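Local coordinates for exodeoxyribonuclease (Neisseria meningitidis, PDB 4B5F), which probably cleaves DNA at abasic sites and trims 3' ends as a metal-dependent AP endonuclease and exonuclease of the DNase I-like fold, at residues 7-12 / 32-37; 38-43 / 62-67. All coordinates share one frame; numbering follows the deposited sequence.

Contact 1. Residues 7-12 / 32-37; sequences ANVNGI and VCVQEL. With nucleotides of chain C.
Glu36 points its side chain across to Asn8, lying against the amide. Its CB is 3.5 Å from Asn8 OD1, CG passes 3.4 Å from Asn8 ND2, and the extended chain (chi2 -173°) brings the carboxylate to the amide, their planes 81° apart. OE2 takes a nearly straight bond from Asn8 ND2 at 3.1 Å; ND2, weakly bonded also to Asp149, stands above the carboxylate plane, while OE2 lies close to the amide plane. OE1 lies 3.2 Å from Asn8 OD1, acceptor against acceptor; that OD1 instead accepts from Asn10 N, closing an Asx turn. The backbones form a parallel ladder, Ala7 N to Cys33 O, Gln35 N to Ala7 O and Val9 N to Gln35 O. Past its end, Glu36 O receives Gly11 N (2.9 Å) and Leu37 O receives Ile12 N. Glu36 and Asn10 are metal ligands in this enzyme, and Asn8 is a predicted one. Asn10 OD1 is hydrogen-bonded to Lys38 NZ. Strands 2-8 and 31-35 are central in their sheet; helix 20-26 packs Phe20 on Ala7, Val9 and Val34, while Ser107 of strand 103-109, in the second sheet, bonds Gln35 OE1.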
ATOM      1  N   ALA A   7      -2.945  -1.345  -4.777  1.00 19.89           N
ATOM      2  CA  ALA A   7      -2.534  -2.586  -5.422  1.00 17.93           C
ATOM      3  C   ALA A   7      -1.028  -2.685  -5.632  1.00 12.79           C
ATOM      4  O   ALA A   7      -0.442  -1.906  -6.383  1.00 13.22           O
ATOM      5  CB  ALA A   7      -3.261  -2.755  -6.750  1.00 14.69           C
ATOM      6  N   ASN A   8      -0.407  -3.648  -4.960  1.00 10.91           N
ATOM      7  CA  ASN A   8       0.966  -4.022  -5.269  1.00 13.36           C
ATOM      8  C   ASN A   8       0.943  -4.931  -6.493  1.00 12.46           C
ATOM      9  O   ASN A   8       0.487  -6.071  -6.418  1.00 11.91           O
ATOM     10  CB  ASN A   8       1.615  -4.734  -4.082  1.00 13.10           C
ATOM     11  CG  ASN A   8       3.060  -5.113  -4.344  1.00 11.51           C
ATOM     12  OD1 ASN A   8       3.403  -5.588  -5.426  1.00 13.63           O
ATOM     13  ND2 ASN A   8       3.918  -4.902  -3.353  1.00  8.77           N
ATOM     14  N   VAL A   9       1.429  -4.420  -7.620  1.00 12.41           N
ATOM     15  CA  VAL A   9       1.266  -5.111  -8.898  1.00 12.73           C
ATOM     16  C   VAL A   9       2.379  -6.110  -9.209  1.00 10.34           C
ATOM     17  O   VAL A   9       2.319  -6.811 -10.218  1.00 11.79           O
ATOM     18  CB  VAL A   9       1.130  -4.111 -10.070  1.00 10.40           C
ATOM     19  CG1 VAL A   9      -0.109  -3.250  -9.887  1.00 11.94           C
ATOM     20  CG2 VAL A   9       2.374  -3.247 -10.177  1.00 10.24           C
ATOM     21  N   ASN A  10       3.385  -6.176  -8.343  1.00 10.08           N
ATOM     22  CA  ASN A  10       4.499  -7.099  -8.539  1.00 15.71           C
ATOM     23  C   ASN A  10       5.073  -6.985  -9.950  1.00 15.16           C
ATOM     24  O   ASN A  10       5.154  -7.971 -10.682  1.00 10.35           O
ATOM     25  CB  ASN A  10       4.048  -8.538  -8.262  1.00 15.21           C
ATOM     26  CG  ASN A  10       5.209  -9.510  -8.180  1.00 20.08           C
ATOM     27  OD1 ASN A  10       6.352  -9.110  -7.969  1.00 14.20           O
ATOM     28  ND2 ASN A  10       4.917 -10.796  -8.343  1.00 17.30           N
ATOM     29  N   GLY A  11       5.464  -5.771 -10.325  1.00 12.84           N
ATOM     30  CA  GLY A  11       5.965  -5.507 -11.662  1.00 11.06           C
ATOM     31  C   GLY A  11       4.863  -4.995 -12.569  1.00 11.17           C
ATOM     32  O   GLY A  11       4.032  -5.768 -13.045  1.00 14.34           O
ATOM     33  N   ILE A  12       4.856  -3.689 -12.810  1.00  9.75           N
ATOM     34  CA  ILE A  12       3.782  -3.062 -13.574  1.00 10.01           C
ATOM     35  C   ILE A  12       3.709  -3.583 -15.009  1.00 14.78           C
ATOM     36  O   ILE A  12       2.623  -3.721 -15.570  1.00 11.65           O
ATOM     37  CB  ILE A  12       3.906  -1.522 -13.579  1.00 11.77           C
ATOM     38  CG1 ILE A  12       2.627  -0.884 -14.126  1.00 13.46           C
ATOM     39  CG2 ILE A  12       5.131  -1.082 -14.370  1.00 12.44           C
ATOM     40  CD1 ILE A  12       2.637   0.628 -14.095  1.00 27.13           C
ATOM     41  N   VAL A  32      -6.018   5.182  -7.785  1.00 12.57           N
ATOM     42  CA  VAL A  32      -5.366   3.882  -7.702  1.00  8.60           C
ATOM     43  C   VAL A  32      -3.898   4.030  -7.306  1.00 16.19           C
ATOM     44  O   VAL A  32      -3.097   4.587  -8.053  1.00 13.97           O
ATOM     45  CB  VAL A  32      -5.452   3.120  -9.039  1.00 12.03           C
ATOM     46  CG1 VAL A  32      -4.739   1.780  -8.934  1.00 15.49           C
ATOM     47  CG2 VAL A  32      -6.909   2.927  -9.453  1.00 11.69           C
ATOM     48  N   CYS A  33      -3.553   3.529  -6.125  1.00 15.78           N
ATOM     49  CA  CYS A  33      -2.175   3.565  -5.649  1.00 10.10           C
ATOM     50  C   CYS A  33      -1.496   2.221  -5.891  1.00 13.85           C
ATOM     51  O   CYS A  33      -1.942   1.195  -5.379  1.00 12.65           O
ATOM     52  CB  CYS A  33      -2.135   3.906  -4.160  1.00  9.65           C
ATOM     53  SG  CYS A  33      -2.876   5.495  -3.734  1.00 18.61           S
ATOM     54  N   VAL A  34      -0.419   2.229  -6.669  1.00  9.28           N
ATOM     55  CA  VAL A  34       0.284   0.993  -7.000  1.00 10.80           C
ATOM     56  C   VAL A  34       1.688   0.949  -6.400  1.00 12.55           C
ATOM     57  O   VAL A  34       2.346   1.981  -6.251  1.00  8.62           O
ATOM     58  CB  VAL A  34       0.372   0.770  -8.528  1.00  8.44           C
ATOM     59  CG1 VAL A  34      -1.024   0.673  -9.133  1.00  9.62           C
ATOM     60  CG2 VAL A  34       1.165   1.885  -9.185  1.00 12.00           C
ATOM     61  N   GLN A  35       2.136  -0.255  -6.056  1.00 10.35           N
ATOM     62  CA  GLN A  35       3.472  -0.448  -5.504  1.00 13.09           C
ATOM     63  C   GLN A  35       4.239  -1.514  -6.280  1.00 16.75           C
ATOM     64  O   GLN A  35       3.643  -2.341  -6.974  1.00 13.03           O
ATOM     65  CB  GLN A  35       3.401  -0.823  -4.021  1.00  8.77           C
ATOM     66  CG  GLN A  35       2.655   0.184  -3.160  1.00  9.63           C
ATOM     67  CD  GLN A  35       1.150   0.003  -3.225  1.00 14.28           C
ATOM     68  OE1 GLN A  35       0.392   0.971  -3.165  1.00 15.16           O
ATOM     69  NE2 GLN A  35       0.710  -1.243  -3.338  1.00  8.41           N
ATOM     70  N   GLU A  36       5.561  -1.485  -6.156  1.00 13.13           N
ATOM     71  CA  GLU A  36       6.438  -2.402  -6.880  1.00 12.95           C
ATOM     72  C   GLU A  36       6.290  -2.284  -8.392  1.00 16.14           C
ATOM     73  O   GLU A  36       5.911  -3.242  -9.066  1.00 14.59           O
ATOM     74  CB  GLU A  36       6.216  -3.849  -6.434  1.00 14.12           C
ATOM     75  CG  GLU A  36       6.731  -4.150  -5.038  1.00 20.28           C
ATOM     76  CD  GLU A  36       6.659  -5.625  -4.694  1.00 18.82           C
ATOM     77  OE1 GLU A  36       6.450  -6.443  -5.615  1.00 26.69           O
ATOM     78  OE2 GLU A  36       6.813  -5.966  -3.503  1.00 22.72           O
ATOM     79  N   LEU A  37       6.592  -1.102  -8.922  1.00 13.16           N
ATOM     80  CA  LEU A  37       6.606  -0.904 -10.364  1.00 17.89           C
ATOM     81  C   LEU A  37       7.653  -1.814 -10.993  1.00 11.79           C
ATOM     82  O   LEU A  37       7.486  -2.288 -12.116  1.00 11.95           O
ATOM     83  CB  LEU A  37       6.917   0.555 -10.705  1.00 14.83           C
ATOM     84  CG  LEU A  37       5.905   1.612 -10.259  1.00 17.30           C
ATOM     85  CD1 LEU A  37       6.367   3.000 -10.682  1.00  7.89           C
ATOM     86  CD2 LEU A  37       4.526   1.308 -10.825  1.00 12.55           C
TER
ATOM     87  P    DA C   9       5.469 -13.312 -12.398  1.00 20.12           P
ATOM     88  OP1  DA C   9       4.073 -12.865 -12.196  1.00 22.80           O
ATOM     89  OP2  DA C   9       5.785 -14.278 -13.471  1.00 25.72           O
ATOM     90  O5'  DA C   9       6.390 -12.026 -12.612  1.00 23.08           O
ATOM     91  C5'  DA C   9       6.346 -10.988 -11.647  1.00 19.61           C
ATOM     92  C4'  DA C   9       7.575 -10.103 -11.744  1.00 18.86           C
ATOM     93  O4'  DA C   9       8.719 -10.800 -11.191  1.00 16.89           O
ATOM     94  C3'  DA C   9       7.951  -9.697 -13.166  1.00 17.37           C
ATOM     95  O3'  DA C   9       7.991  -8.280 -13.253  1.00 16.02           O
ATOM     96  C2'  DA C   9       9.329 -10.317 -13.402  1.00 14.48           C
ATOM     97  C1'  DA C   9       9.854 -10.553 -11.991  1.00 18.47           C
ATOM     98  N9   DA C   9      10.738 -11.711 -11.879  1.00 22.41           N
ATOM     99  C8   DA C   9      10.568 -12.939 -12.455  1.00 16.95           C
ATOM    100  N7   DA C   9      11.527 -13.791 -12.176  1.00 14.59           N
ATOM    101  C5   DA C   9      12.383 -13.074 -11.359  1.00 19.27           C
ATOM    102  C6   DA C   9      13.593 -13.411 -10.721  1.00 22.29           C
ATOM    103  N6   DA C   9      14.167 -14.615 -10.821  1.00 23.82           N
ATOM    104  N1   DA C   9      14.193 -12.460  -9.977  1.00 24.54           N
ATOM    105  C2   DA C   9      13.617 -11.257  -9.881  1.00 28.45           C
ATOM    106  N3   DA C   9      12.485 -10.824 -10.432  1.00 19.82           N
ATOM    107  C4   DA C   9      11.911 -11.790 -11.165  1.00 21.26           C
ATOM    108  P    DG C  10       8.079  -7.563 -14.688  1.00 18.27           P
ATOM    109  OP1  DG C  10       7.312  -6.300 -14.612  1.00 21.82           O
ATOM    110  OP2  DG C  10       7.739  -8.564 -15.720  1.00 17.53           O
ATOM    111  O5'  DG C  10       9.630  -7.219 -14.836  1.00 12.59           O
ATOM    112  C5'  DG C  10      10.249  -6.415 -13.847  1.00 15.92           C
ATOM    113  C4'  DG C  10      11.754  -6.582 -13.903  1.00 20.47           C
ATOM    114  O4'  DG C  10      12.111  -7.941 -13.543  1.00 18.57           O
ATOM    115  C3'  DG C  10      12.380  -6.325 -15.273  1.00 15.63           C
ATOM    116  O3'  DG C  10      13.374  -5.318 -15.142  1.00 31.03           O
ATOM    117  C2'  DG C  10      12.987  -7.671 -15.663  1.00 19.83           C
ATOM    118  C1'  DG C  10      13.263  -8.262 -14.290  1.00 26.93           C
ATOM    119  N9   DG C  10      13.471  -9.704 -14.297  1.00 21.19           N
ATOM    120  C8   DG C  10      12.705 -10.666 -14.912  1.00 23.85           C
ATOM    121  N7   DG C  10      13.158 -11.876 -14.733  1.00 20.97           N
ATOM    122  C5   DG C  10      14.294 -11.704 -13.948  1.00 22.58           C
ATOM    123  C6   DG C  10      15.206 -12.655 -13.432  1.00 25.24           C
ATOM    124  O6   DG C  10      15.191 -13.886 -13.569  1.00 22.46           O
ATOM    125  N1   DG C  10      16.215 -12.050 -12.687  1.00 26.94           N
ATOM    126  C2   DG C  10      16.333 -10.697 -12.469  1.00 26.42           C
ATOM    127  N2   DG C  10      17.375 -10.296 -11.725  1.00 24.78           N
ATOM    128  N3   DG C  10      15.486  -9.797 -12.947  1.00 25.87           N
ATOM    129  C4   DG C  10      14.498 -10.372 -13.673  1.00 24.79           C
TER

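Contact 2. Residues 38-43 / 62-67; sequences KAQEAD and EKRGYS. With nucleotides of chain B; nucleotides of chain C.
Lys38 and Gly65 bring the two loops to a CA separation of 4.0 Å, with Lys38 N bonded to Ser67 O at 2.7 Å and Gly65 CA directing a C-H at Lys38 O (3.3 Å). Gly65 takes a positive phi of 55°, and its CA is 3.7 Å from O3' of DG10 of chain C. Lys38 lays CB against the Gly65 carbonyl carbon, then runs out fully extended to the Asn10 amide. Gln40, also extended beyond CG, crosses the Arg64 chain, its OE1 3.8 Å from Arg64 CG, while its NE2 donates to Ala61 O. The Arg64 guanidinium presents its edge to O3' of DC11 of chain C. Asp43 OD2 accepts Gln40 N on the anti side of the carboxylate and also a water that takes Gly65 N and donates to OP1 of DC11 of chain C. Toward chain B, Lys63 bends at chi3 (-63°) to bond OP1 of DA4 of chain B at 2.8 Å, its NZ above one face of the Tyr66 ring, near the rim; Tyr66 OH bonds another phosphate. Cations, a hydroxyl, a water and close-packed backbone thus meet sugars and phosphates, chemistry consistent with gripping DNA by its backbone.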
ATOM      1  N   LYS A  38       8.727  -2.060 -10.248  1.00 10.49           N
ATOM      2  CA  LYS A  38       9.865  -2.824 -10.745  1.00 15.72           C
ATOM      3  C   LYS A  38      10.291  -2.316 -12.115  1.00 18.95           C
ATOM      4  O   LYS A  38      10.614  -3.092 -13.015  1.00 17.09           O
ATOM      5  CB  LYS A  38       9.550  -4.320 -10.779  1.00 10.93           C
ATOM      6  CG  LYS A  38       9.358  -4.918  -9.395  1.00 14.18           C
ATOM      7  CD  LYS A  38       9.217  -6.428  -9.442  1.00 18.11           C
ATOM      8  CE  LYS A  38       9.035  -6.993  -8.043  1.00 23.79           C
ATOM      9  NZ  LYS A  38       8.931  -8.475  -8.048  1.00 31.75           N
ATOM     10  N   ALA A  39      10.287  -0.995 -12.254  1.00 10.78           N
ATOM     11  CA  ALA A  39      10.651  -0.345 -13.502  1.00 13.71           C
ATOM     12  C   ALA A  39      10.994   1.115 -13.243  1.00 17.02           C
ATOM     13  O   ALA A  39      10.568   1.696 -12.246  1.00 14.46           O
ATOM     14  CB  ALA A  39       9.512  -0.450 -14.502  1.00 16.10           C
ATOM     15  N   GLN A  40      11.772   1.703 -14.144  1.00 21.50           N
ATOM     16  CA  GLN A  40      12.086   3.123 -14.069  1.00 22.70           C
ATOM     17  C   GLN A  40      11.272   3.873 -15.117  1.00 19.96           C
ATOM     18  O   GLN A  40      10.653   3.254 -15.984  1.00 17.00           O
ATOM     19  CB  GLN A  40      13.585   3.350 -14.266  1.00 15.54           C
ATOM     20  CG  GLN A  40      14.438   2.681 -13.197  1.00 22.70           C
ATOM     21  CD  GLN A  40      15.924   2.782 -13.480  1.00 29.55           C
ATOM     22  OE1 GLN A  40      16.350   2.772 -14.634  1.00 21.74           O
ATOM     23  NE2 GLN A  40      16.722   2.881 -12.422  1.00 23.58           N
ATOM     24  N   GLU A  41      11.265   5.199 -15.035  1.00 14.72           N
ATOM     25  CA  GLU A  41      10.434   6.011 -15.920  1.00 19.43           C
ATOM     26  C   GLU A  41      10.614   5.646 -17.392  1.00 19.52           C
ATOM     27  O   GLU A  41       9.642   5.590 -18.147  1.00 20.54           O
ATOM     28  CB  GLU A  41      10.701   7.505 -15.705  1.00 21.12           C
ATOM     29  CG  GLU A  41       9.889   8.411 -16.621  1.00 31.71           C
ATOM     30  CD  GLU A  41       9.967   9.874 -16.227  1.00 32.67           C
ATOM     31  OE1 GLU A  41       9.887  10.172 -15.016  1.00 20.93           O
ATOM     32  OE2 GLU A  41      10.108  10.727 -17.129  1.00 50.20           O
ATOM     33  N   ALA A  42      11.854   5.391 -17.794  1.00 25.40           N
ATOM     34  CA  ALA A  42      12.156   5.066 -19.185  1.00 30.31           C
ATOM     35  C   ALA A  42      11.501   3.757 -19.622  1.00 28.39           C
ATOM     36  O   ALA A  42      11.237   3.551 -20.807  1.00 23.87           O
ATOM     37  CB  ALA A  42      13.661   5.008 -19.401  1.00 27.84           C
ATOM     38  N   ASP A  43      11.241   2.878 -18.660  1.00 21.12           N
ATOM     39  CA  ASP A  43      10.663   1.569 -18.949  1.00 19.52           C
ATOM     40  C   ASP A  43       9.140   1.626 -18.999  1.00 23.38           C
ATOM     41  O   ASP A  43       8.491   0.705 -19.494  1.00 20.56           O
ATOM     42  CB  ASP A  43      11.106   0.553 -17.896  1.00 12.97           C
ATOM     43  CG  ASP A  43      12.608   0.531 -17.705  1.00 21.62           C
ATOM     44  OD1 ASP A  43      13.338   0.664 -18.710  1.00 33.74           O
ATOM     45  OD2 ASP A  43      13.059   0.388 -16.549  1.00 26.47           O
ATOM     46  N   GLU A  62      16.513   3.868  -7.876  1.00 18.93           N
ATOM     47  CA  GLU A  62      17.727   4.092  -8.650  1.00 18.68           C
ATOM     48  C   GLU A  62      18.216   2.789  -9.272  1.00 19.57           C
ATOM     49  O   GLU A  62      18.845   2.791 -10.329  1.00 24.40           O
ATOM     50  CB  GLU A  62      18.816   4.713  -7.774  1.00 17.06           C
ATOM     51  CG  GLU A  62      18.458   6.094  -7.244  1.00 20.99           C
ATOM     52  CD  GLU A  62      19.563   6.711  -6.408  1.00 22.46           C
ATOM     53  OE1 GLU A  62      20.524   5.995  -6.058  1.00 24.30           O
ATOM     54  OE2 GLU A  62      19.471   7.919  -6.104  1.00 30.54           O
ATOM     55  N   LYS A  63      17.923   1.675  -8.608  1.00 17.69           N
ATOM     56  CA  LYS A  63      18.262   0.362  -9.136  1.00 23.23           C
ATOM     57  C   LYS A  63      17.170  -0.122 -10.082  1.00 23.27           C
ATOM     58  O   LYS A  63      15.984   0.101  -9.841  1.00 21.30           O
ATOM     59  CB  LYS A  63      18.474  -0.641  -8.001  1.00 24.26           C
ATOM     60  CG  LYS A  63      19.662  -0.315  -7.110  1.00 57.58           C
ATOM     61  CD  LYS A  63      19.925  -1.416  -6.094  1.00 64.53           C
ATOM     62  CE  LYS A  63      18.757  -1.584  -5.136  1.00 49.18           C
ATOM     63  NZ  LYS A  63      19.044  -2.608  -4.095  1.00 39.30           N
ATOM     64  N   ARG A  64      17.580  -0.780 -11.161  1.00 16.34           N
ATOM     65  CA  ARG A  64      16.647  -1.231 -12.189  1.00 24.38           C
ATOM     66  C   ARG A  64      15.789  -2.404 -11.718  1.00 19.40           C
ATOM     67  O   ARG A  64      16.237  -3.238 -10.931  1.00 17.86           O
ATOM     68  CB  ARG A  64      17.408  -1.619 -13.458  1.00 34.52           C
ATOM     69  CG  ARG A  64      18.272  -0.500 -14.020  1.00 42.92           C
ATOM     70  CD  ARG A  64      19.148  -0.999 -15.158  1.00 64.19           C
ATOM     71  NE  ARG A  64      19.960   0.072 -15.727  1.00 72.73           N
ATOM     72  CZ  ARG A  64      20.783  -0.085 -16.760  1.00 81.96           C
ATOM     73  NH1 ARG A  64      20.900  -1.272 -17.345  1.00 78.19           N
ATOM     74  NH2 ARG A  64      21.485   0.945 -17.214  1.00 85.58           N
ATOM     75  N   GLY A  65      14.553  -2.455 -12.205  1.00 15.09           N
ATOM     76  CA  GLY A  65      13.636  -3.538 -11.891  1.00 13.67           C
ATOM     77  C   GLY A  65      13.430  -3.749 -10.404  1.00 20.63           C
ATOM     78  O   GLY A  65      13.363  -4.885  -9.935  1.00 17.10           O
ATOM     79  N   TYR A  66      13.319  -2.652  -9.661  1.00 17.90           N
ATOM     80  CA  TYR A  66      13.217  -2.725  -8.207  1.00 14.34           C
ATOM     81  C   TYR A  66      12.249  -1.693  -7.636  1.00 16.69           C
ATOM     82  O   TYR A  66      12.294  -0.517  -7.999  1.00 12.51           O
ATOM     83  CB  TYR A  66      14.601  -2.547  -7.578  1.00 15.56           C
ATOM     84  CG  TYR A  66      14.622  -2.682  -6.072  1.00 15.82           C
ATOM     85  CD1 TYR A  66      14.310  -3.888  -5.459  1.00 20.35           C
ATOM     86  CD2 TYR A  66      14.973  -1.607  -5.264  1.00 16.59           C
ATOM     87  CE1 TYR A  66      14.335  -4.019  -4.084  1.00 18.06           C
ATOM     88  CE2 TYR A  66      15.001  -1.729  -3.885  1.00 14.91           C
ATOM     89  CZ  TYR A  66      14.680  -2.937  -3.302  1.00 15.00           C
ATOM     90  OH  TYR A  66      14.707  -3.067  -1.932  1.00 14.64           O
ATOM     91  N   SER A  67      11.372  -2.146  -6.745  1.00 16.02           N
ATOM     92  CA  SER A  67      10.485  -1.257  -5.999  1.00 13.67           C
ATOM     93  C   SER A  67       9.723  -0.292  -6.906  1.00  9.65           C
ATOM     94  O   SER A  67       9.325  -0.651  -8.014  1.00 16.18           O
ATOM     95  CB  SER A  67      11.286  -0.481  -4.947  1.00 17.03           C
ATOM     96  OG  SER A  67      10.435   0.218  -4.055  1.00 16.12           O
TER
ATOM     97  P    DA B   4      20.073  -6.654  -4.393  1.00 42.88           P
ATOM     98  OP1  DA B   4      20.102  -5.191  -4.607  1.00 41.34           O
ATOM     99  OP2  DA B   4      21.020  -7.280  -3.444  1.00 49.89           O
ATOM    100  O5'  DA B   4      18.596  -7.083  -3.955  1.00 26.47           O
ATOM    101  C5'  DA B   4      17.496  -6.583  -4.699  1.00 28.22           C
ATOM    102  C4'  DA B   4      16.223  -7.354  -4.408  1.00 24.94           C
ATOM    103  O4'  DA B   4      16.250  -8.640  -5.066  1.00 24.45           O
ATOM    104  C3'  DA B   4      15.945  -7.657  -2.939  1.00 22.97           C
ATOM    105  O3'  DA B   4      14.932  -6.765  -2.501  1.00 21.64           O
ATOM    106  C2'  DA B   4      15.473  -9.116  -2.924  1.00 23.50           C
ATOM    107  C1'  DA B   4      15.297  -9.440  -4.406  1.00 26.37           C
ATOM    108  N9   DA B   4      15.540 -10.833  -4.764  1.00 23.22           N
ATOM    109  C8   DA B   4      16.660 -11.574  -4.506  1.00 25.04           C
ATOM    110  N7   DA B   4      16.592 -12.805  -4.956  1.00 23.07           N
ATOM    111  C5   DA B   4      15.345 -12.875  -5.554  1.00 23.24           C
ATOM    112  C6   DA B   4      14.664 -13.914  -6.220  1.00 24.44           C
ATOM    113  N6   DA B   4      15.175 -15.134  -6.402  1.00 21.11           N
ATOM    114  N1   DA B   4      13.431 -13.645  -6.696  1.00 25.81           N
ATOM    115  C2   DA B   4      12.918 -12.423  -6.516  1.00 21.94           C
ATOM    116  N3   DA B   4      13.460 -11.371  -5.907  1.00 18.55           N
ATOM    117  C4   DA B   4      14.684 -11.666  -5.445  1.00 14.54           C
TER
ATOM    118  P    DC C  11      14.242  -4.863 -16.415  0.98 30.82           P
ATOM    119  OP1  DC C  11      14.209  -3.386 -16.486  0.98 35.72           O
ATOM    120  OP2  DC C  11      13.799  -5.658 -17.583  0.98 31.07           O
ATOM    121  O5'  DC C  11      15.722  -5.329 -16.040  0.98 28.72           O
ATOM    122  C5'  DC C  11      16.348  -4.813 -14.871  0.98 35.14           C
ATOM    123  C4'  DC C  11      17.655  -5.534 -14.612  0.98 49.13           C
ATOM    124  O4'  DC C  11      17.380  -6.894 -14.202  0.98 45.71           O
ATOM    125  C3'  DC C  11      18.557  -5.668 -15.831  0.98 52.61           C
ATOM    126  O3'  DC C  11      19.399  -4.526 -15.938  0.98 51.75           O
ATOM    127  C2'  DC C  11      19.359  -6.932 -15.528  0.98 50.99           C
ATOM    128  C1'  DC C  11      18.435  -7.740 -14.617  0.98 40.31           C
ATOM    129  N1   DC C  11      17.844  -8.952 -15.260  0.98 35.18           N
ATOM    130  C2   DC C  11      18.487 -10.186 -15.122  0.98 32.55           C
ATOM    131  O2   DC C  11      19.538 -10.246 -14.474  0.98 34.87           O
ATOM    132  N3   DC C  11      17.940 -11.282 -15.706  0.98 23.89           N
ATOM    133  C4   DC C  11      16.804 -11.173 -16.396  0.98 30.92           C
ATOM    134  N4   DC C  11      16.303 -12.281 -16.953  0.98 31.70           N
ATOM    135  C5   DC C  11      16.132  -9.923 -16.547  0.98 24.69           C
ATOM    136  C6   DC C  11      16.680  -8.850 -15.966  0.98 26.08           C
ATOM    137  P    DG C  10       8.079  -7.563 -14.688  1.00 18.27           P
ATOM    138  OP1  DG C  10       7.312  -6.300 -14.612  1.00 21.82           O
ATOM    139  OP2  DG C  10       7.739  -8.564 -15.720  1.00 17.53           O
ATOM    140  O5'  DG C  10       9.630  -7.219 -14.836  1.00 12.59           O
ATOM    141  C5'  DG C  10      10.249  -6.415 -13.847  1.00 15.92           C
ATOM    142  C4'  DG C  10      11.754  -6.582 -13.903  1.00 20.47           C
ATOM    143  O4'  DG C  10      12.111  -7.941 -13.543  1.00 18.57           O
ATOM    144  C3'  DG C  10      12.380  -6.325 -15.273  1.00 15.63           C
ATOM    145  O3'  DG C  10      13.374  -5.318 -15.142  1.00 31.03           O
ATOM    146  C2'  DG C  10      12.987  -7.671 -15.663  1.00 19.83           C
ATOM    147  C1'  DG C  10      13.263  -8.262 -14.290  1.00 26.93           C
ATOM    148  N9   DG C  10      13.471  -9.704 -14.297  1.00 21.19           N
ATOM    149  C8   DG C  10      12.705 -10.666 -14.912  1.00 23.85           C
ATOM    150  N7   DG C  10      13.158 -11.876 -14.733  1.00 20.97           N
ATOM    151  C5   DG C  10      14.294 -11.704 -13.948  1.00 22.58           C
ATOM    152  C6   DG C  10      15.206 -12.655 -13.432  1.00 25.24           C
ATOM    153  O6   DG C  10      15.191 -13.886 -13.569  1.00 22.46           O
ATOM    154  N1   DG C  10      16.215 -12.050 -12.687  1.00 26.94           N
ATOM    155  C2   DG C  10      16.333 -10.697 -12.469  1.00 26.42           C
ATOM    156  N2   DG C  10      17.375 -10.296 -11.725  1.00 24.78           N
ATOM    157  N3   DG C  10      15.486  -9.797 -12.947  1.00 25.87           N
ATOM    158  C4   DG C  10      14.498 -10.372 -13.673  1.00 24.79           C
TER
HETATM  159  O   HOH W   1      11.216   1.702  -9.411  1.00 18.68           O
HETATM  160  O   HOH W   2      14.233  -1.329 -14.680  1.00 19.05           O

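From the N terminus, strand 2-8 leads through helices 12-15 and 20-26 into strand 31-35, and contact 1 closes that largely helical connection by pairing the two strands. The chain runs straight on from Leu37 to Lys38, leaves the sheet, passes helix 46-49, re-enters at the edge strand 55-59, and in the loop 62-67 meets 38-43, where contact 2 closes a second loop ahead of strand 69-73. The two loops follow in series, neither nested nor crossed. Their centres lie 12 Å apart, joined by packing of Leu37 CB on Ser67 O and Gly11 CA on Lys38 CB. Contact 1 thus brings together metal ligands on or just past the strand ends, and contact 2 continues into loops lying along the bound nucleic acid.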